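Local coordinates for protein ribokinase (Cryptococcus neoformans var. grubii serotype A, PDB 6CW5) that probably catalyses the ATP- and magnesium-dependent phosphorylation of D-ribose at O-5, yielding D-ribose 5-phosphate, at residues 49-54 with 142-147; 20-25 with 102-107. All coordinates share one frame; numbering follows the deposited sequence.

In the fold
Contact 1 and contact 2 both line the predicted ribose pocket, their centres about 11 Å apart. Their segments alternate along the chain: 20-25, 49-54, 102-107, 142-147. Contact 1 lies at the junction: segment 49-54 leaves strand 43-49 of the small four-stranded sheet and starts helix 51-61, which meets the loop after strand 140-143 of the nine-stranded sheet. Contact 2 pairs strands 22-29 and 102-109, the middle two of the small sheet. The two join directly: G49 and N22 share a backbone hydrogen bond, and S20 neighbours E146. One glycerol touches residues of both, consistent with a sugar pocket where the small sheet meets the main body.

Contact 1. Residues 49-54 with 142-147; sequences GGKGAN and LVQNEV. With GOL (glycerol), chain B.
The carboxylate of E146 lies beneath K51: CG of the lysine stands over its plane, 3.4 Å from E146 CD, and K51 N comes in from the same side. The hydrogen bond is nearly straight (168°), K51 N reaching E146 OE1 at 2.9 Å from 40° out of the carboxylate plane. OE1 also has a probable, very short hydrogen bond to S20 OG, while at the other oxygen a glycerol, probably from the crystallisation liquor, sets its O3 2.6 Å from E146 OE2. The second flat group, the amide of Q144, turns a face to the first helical turn: K51 CB lies over it, 3.9 Å from Q144 CD, and Q55 holds NE2.

E146 runs extended beyond CG (chi2 -175°), which carries its carboxylate across K51 at about a right angle. The lysine bends and leads NZ away to a salt bridge with D281, the predicted proton acceptor; glycerol O3 spans NZ and E146 OE2, which stand 4.6 Å apart. G50, the N-cap, offers its N to glycerol O1 at 3.2 Å, and N54 ND2 bonds weakly to the same oxygen. The glycine pair G49-G50 leading into the helix is the di-glycine motif of PfkB sugar kinases, here set against E146 in the predicted ribose site.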
loop_
_atom_site.group_PDB
_atom_site.type_symbol
_atom_site.label_atom_id
_atom_site.label_comp_id
_atom_site.label_asym_id
_atom_site.label_seq_id
_atom_site.Cartn_x
_atom_site.Cartn_y
_atom_site.Cartn_z
ATOM N N GLY A 49 3.353 16.263 -17.114
ATOM C CA GLY A 49 4.050 14.995 -17.217
ATOM C C GLY A 49 3.609 13.977 -16.166
ATOM O O GLY A 49 2.480 14.022 -15.672
ATOM N N GLY A 50 4.529 13.063 -15.830
ATOM C CA GLY A 50 4.279 11.972 -14.903
ATOM C C GLY A 50 3.959 10.669 -15.621
ATOM O O GLY A 50 3.252 10.669 -16.629
ATOM N N LYS A 51 4.497 9.550 -15.126
ATOM C CA LYS A 51 4.240 8.256 -15.771
ATOM C C LYS A 51 2.737 7.986 -15.907
ATOM O O LYS A 51 2.255 7.621 -16.991
ATOM C CB LYS A 51 4.939 7.143 -14.987
ATOM C CG LYS A 51 6.474 7.077 -15.172
ATOM C CD LYS A 51 6.882 6.339 -16.426
ATOM C CE LYS A 51 8.250 6.839 -16.963
ATOM N NZ LYS A 51 8.097 8.298 -17.395
ATOM N N GLY A 52 1.959 8.237 -14.858
ATOM C CA GLY A 52 0.538 7.927 -14.940
ATOM C C GLY A 52 -0.201 8.828 -15.914
ATOM O O GLY A 52 -0.950 8.360 -16.775
ATOM N N ALA A 53 -0.011 10.141 -15.794
ATOM C CA ALA A 53 -0.711 11.054 -16.692
ATOM C C ALA A 53 -0.294 10.858 -18.156
ATOM O O ALA A 53 -1.142 10.909 -19.065
ATOM C CB ALA A 53 -0.447 12.505 -16.256
ATOM N N ASN A 54 1.013 10.708 -18.409
ATOM C CA ASN A 54 1.500 10.515 -19.778
ATOM C C ASN A 54 0.859 9.290 -20.406
ATOM O O ASN A 54 0.407 9.322 -21.560
ATOM C CB ASN A 54 3.028 10.317 -19.814
ATOM C CG ASN A 54 3.816 11.582 -19.563
ATOM O OD1 ASN A 54 3.285 12.680 -19.605
ATOM N ND2 ASN A 54 5.115 11.421 -19.307
ATOM N N LEU A 142 -3.089 -0.247 -15.749
ATOM C CA LEU A 142 -1.739 0.215 -16.063
ATOM C C LEU A 142 -1.125 0.810 -14.808
ATOM O O LEU A 142 -1.730 1.681 -14.180
ATOM C CB LEU A 142 -1.817 1.253 -17.177
ATOM C CG LEU A 142 -0.608 1.803 -17.886
ATOM C CD1 LEU A 142 0.376 0.680 -18.271
ATOM C CD2 LEU A 142 -1.127 2.518 -19.116
ATOM N N VAL A 143 0.078 0.347 -14.439
ATOM C CA VAL A 143 0.755 0.794 -13.228
ATOM C C VAL A 143 2.223 1.026 -13.555
ATOM O O VAL A 143 2.767 0.471 -14.507
ATOM C CB VAL A 143 0.634 -0.191 -12.035
ATOM C CG1 VAL A 143 -0.744 -0.035 -11.326
ATOM C CG2 VAL A 143 0.848 -1.641 -12.488
ATOM N N GLN A 144 2.847 1.901 -12.775
ATOM C CA GLN A 144 4.278 2.173 -12.916
ATOM C C GLN A 144 4.848 2.177 -11.520
ATOM O O GLN A 144 4.382 1.404 -10.685
ATOM C CB GLN A 144 4.537 3.507 -13.624
ATOM C CG GLN A 144 3.677 3.671 -14.909
ATOM C CD GLN A 144 2.319 4.281 -14.599
ATOM O OE1 GLN A 144 2.157 4.975 -13.582
ATOM N NE2 GLN A 144 1.326 4.021 -15.469
ATOM N N ASN A 145 5.815 3.058 -11.226
ATOM C CA ASN A 145 6.358 3.011 -9.872
ATOM C C ASN A 145 6.602 4.406 -9.314
ATOM O O ASN A 145 7.539 4.599 -8.539
ATOM C CB ASN A 145 7.669 2.195 -9.809
ATOM C CG ASN A 145 8.086 1.848 -8.367
ATOM O OD1 ASN A 145 7.236 1.524 -7.529
ATOM N ND2 ASN A 145 9.402 1.919 -8.073
ATOM N N GLU A 146 5.768 5.378 -9.669
ATOM C CA GLU A 146 5.936 6.735 -9.145
ATOM C C GLU A 146 4.941 7.066 -8.043
ATOM O O GLU A 146 4.802 8.247 -7.693
ATOM C CB GLU A 146 5.816 7.776 -10.268
ATOM C CG GLU A 146 6.995 7.724 -11.244
ATOM C CD GLU A 146 6.998 8.821 -12.307
ATOM O OE1 GLU A 146 5.928 9.402 -12.626
ATOM O OE2 GLU A 146 8.100 9.063 -12.867
ATOM N N VAL A 147 4.217 6.069 -7.532
ATOM C CA VAL A 147 3.334 6.203 -6.376
ATOM C C VAL A 147 3.785 5.167 -5.356
ATOM O O VAL A 147 4.694 4.372 -5.676
ATOM C CB VAL A 147 1.855 6.044 -6.786
ATOM C CG1 VAL A 147 1.555 7.037 -7.909
ATOM C CG2 VAL A 147 1.548 4.587 -7.241
HETATM C C1 GOL B . 7.759 12.012 -17.397
HETATM O O1 GOL B . 7.002 13.135 -17.930
HETATM C C2 GOL B . 8.355 12.505 -16.057
HETATM O O2 GOL B . 7.393 13.101 -15.255
HETATM C C3 GOL B . 9.043 11.312 -15.366
HETATM O O3 GOL B . 8.010 10.362 -15.112
#

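Contact 2. Residues 20-25 with 102-107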
loop_
_atom_site.group_PDB
_atom_site.type_symbol
_atom_site.label_atom_id
_atom_site.label_comp_id
_atom_site.label_asym_id
_atom_site.label_seq_id
_atom_site.Cartn_x
_atom_site.Cartn_y
_atom_site.Cartn_z
ATOM N N SER A 20 1.046 8.286 -11.384
ATOM C CA SER A 20 1.511 9.604 -10.968
ATOM C C SER A 20 1.098 10.694 -11.940
ATOM O O SER A 20 0.883 10.450 -13.131
ATOM C CB SER A 20 3.041 9.565 -10.885
ATOM O OG SER A 20 3.562 9.158 -12.148
ATOM N N VAL A 21 1.084 11.930 -11.420
ATOM C CA VAL A 21 0.998 13.157 -12.198
ATOM C C VAL A 21 2.150 14.038 -11.760
ATOM O O VAL A 21 2.324 14.272 -10.561
ATOM C CB VAL A 21 -0.336 13.881 -11.967
ATOM C CG1 VAL A 21 -0.410 15.184 -12.785
ATOM C CG2 VAL A 21 -1.488 12.939 -12.313
ATOM N N ASN A 22 2.941 14.516 -12.724
ATOM C CA ASN A 22 4.076 15.382 -12.437
ATOM C C ASN A 22 3.951 16.674 -13.218
ATOM O O ASN A 22 3.456 16.698 -14.350
ATOM C CB ASN A 22 5.417 14.756 -12.839
ATOM C CG ASN A 22 5.793 13.567 -11.981
ATOM O OD1 ASN A 22 5.417 13.476 -10.822
ATOM N ND2 ASN A 22 6.574 12.689 -12.542
ATOM N N ILE A 23 4.425 17.743 -12.604
ATOM C CA ILE A 23 4.788 18.942 -13.356
ATOM C C ILE A 23 6.258 18.765 -13.708
ATOM O O ILE A 23 7.102 18.710 -12.815
ATOM C CB ILE A 23 4.531 20.216 -12.552
ATOM C CG1 ILE A 23 3.031 20.319 -12.269
ATOM C CG2 ILE A 23 5.044 21.441 -13.327
ATOM C CD1 ILE A 23 2.649 21.481 -11.344
ATOM N N ASP A 24 6.558 18.644 -15.008
ATOM C CA ASP A 24 7.918 18.444 -15.484
ATOM C C ASP A 24 8.568 19.804 -15.660
ATOM O O ASP A 24 8.012 20.674 -16.326
ATOM C CB ASP A 24 7.938 17.717 -16.829
ATOM C CG ASP A 24 7.552 16.234 -16.715
ATOM O OD1 ASP A 24 7.351 15.742 -15.586
ATOM O OD2 ASP A 24 7.483 15.587 -17.774
ATOM N N GLU A 25 9.759 19.969 -15.103
ATOM C CA GLU A 25 10.540 21.175 -15.325
ATOM C C GLU A 25 11.784 20.772 -16.096
ATOM O O GLU A 25 12.646 20.068 -15.555
ATOM C CB GLU A 25 10.890 21.821 -14.001
ATOM C CG GLU A 25 9.692 22.445 -13.332
ATOM C CD GLU A 25 10.088 23.151 -12.060
ATOM O OE1 GLU A 25 10.501 22.461 -11.120
ATOM O OE2 GLU A 25 10.019 24.398 -12.021
ATOM N N GLY A 102 3.312 16.439 -7.632
ATOM C CA GLY A 102 4.639 15.894 -7.803
ATOM C C GLY A 102 5.372 16.573 -8.942
ATOM O O GLY A 102 4.778 17.145 -9.867
ATOM N N ARG A 103 6.697 16.533 -8.853
ATOM C CA ARG A 103 7.545 17.261 -9.786
ATOM C C ARG A 103 8.616 16.341 -10.338
ATOM O O ARG A 103 9.117 15.458 -9.627
ATOM C CB ARG A 103 8.194 18.467 -9.097
ATOM C CG ARG A 103 7.166 19.483 -8.602
ATOM C CD ARG A 103 7.791 20.440 -7.657
ATOM N NE ARG A 103 8.859 21.165 -8.328
ATOM C CZ ARG A 103 9.736 21.921 -7.694
ATOM N NH1 ARG A 103 9.651 22.057 -6.375
ATOM N NH2 ARG A 103 10.687 22.541 -8.379
ATOM N N ALA A 104 8.942 16.520 -11.618
ATOM C CA ALA A 104 10.148 15.916 -12.185
ATOM C C ALA A 104 11.084 17.045 -12.550
ATOM O O ALA A 104 10.736 17.892 -13.375
ATOM C CB ALA A 104 9.860 15.054 -13.415
ATOM N N VAL A 105 12.262 17.071 -11.939
ATOM C CA VAL A 105 13.253 18.079 -12.284
ATOM C C VAL A 105 14.161 17.432 -13.317
ATOM O O VAL A 105 14.921 16.520 -12.982
ATOM C CB VAL A 105 14.033 18.557 -11.055
ATOM C CG1 VAL A 105 15.142 19.511 -11.456
ATOM C CG2 VAL A 105 13.088 19.237 -10.088
ATOM N N ILE A 106 14.069 17.882 -14.571
ATOM C CA ILE A 106 14.717 17.215 -15.703
ATOM C C ILE A 106 15.855 18.083 -16.203
ATOM O O ILE A 106 15.649 19.234 -16.612
ATOM C CB ILE A 106 13.721 16.915 -16.833
ATOM C CG1 ILE A 106 12.503 16.169 -16.248
ATOM C CG2 ILE A 106 14.416 16.114 -17.951
ATOM C CD1 ILE A 106 11.470 15.733 -17.264
ATOM N N GLN A 107 17.063 17.540 -16.160
ATOM C CA GLN A 107 18.203 18.179 -16.791
ATOM C C GLN A 107 18.212 17.704 -18.235
ATOM O O GLN A 107 18.383 16.513 -18.495
ATOM C CB GLN A 107 19.507 17.813 -16.084
ATOM C CG GLN A 107 19.630 18.305 -14.659
ATOM C CD GLN A 107 20.903 17.789 -14.023
ATOM O OE1 GLN A 107 22.003 18.233 -14.354
ATOM N NE2 GLN A 107 20.756 16.838 -13.114
HETATM O O HOH W 1 0.943 14.811 -8.153
HETATM O O HOH W 2 7.621 21.101 -11.321
#
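E25 and R103 form a salt bridge across two neighbouring parallel strands, E25 OE1 meeting R103 NH2 at 2.7 Å. The oxygen lies at the edge of the guanidinium, in its plane, and is approached on its syn side; the two flat groups are nevertheless turned 62° apart. A bend at chi3 of R103 (61°) swings the guanidinium over to the acid. Water 2 accepts from R103 NE and donates to I23 O, tying the arginine to the partner backbone.

On the other face, D24 OD1 rests 3.4 Å from A104 CB, while CD1 of I106 lies over the face of the D24 carboxylate, 4.0 Å from D24 CG. N22, two residues earlier on the same face, has its ND2 4.1 Å from A104 CB.

The backbone ladder sets these positions. I23 N bonds to G102 O and E25 N to A104 O; in return, A104 N bonds to I23 O at 3.1 Å and I106 N to E25 O at 2.8 Å. Before the first backbone bond, at V21 and G102, the strands part, and water 1 links V21 O with G102 N. Farther out, strand 115-119 packs against A104 and I106, while N22 ND2 and D24 OD2 both bond to the glycerol. The pair, running 21° from parallel, is the centre of the four-stranded lid sheet of the ribokinase fold, its N22 and D24 face turned to the predicted sugar site.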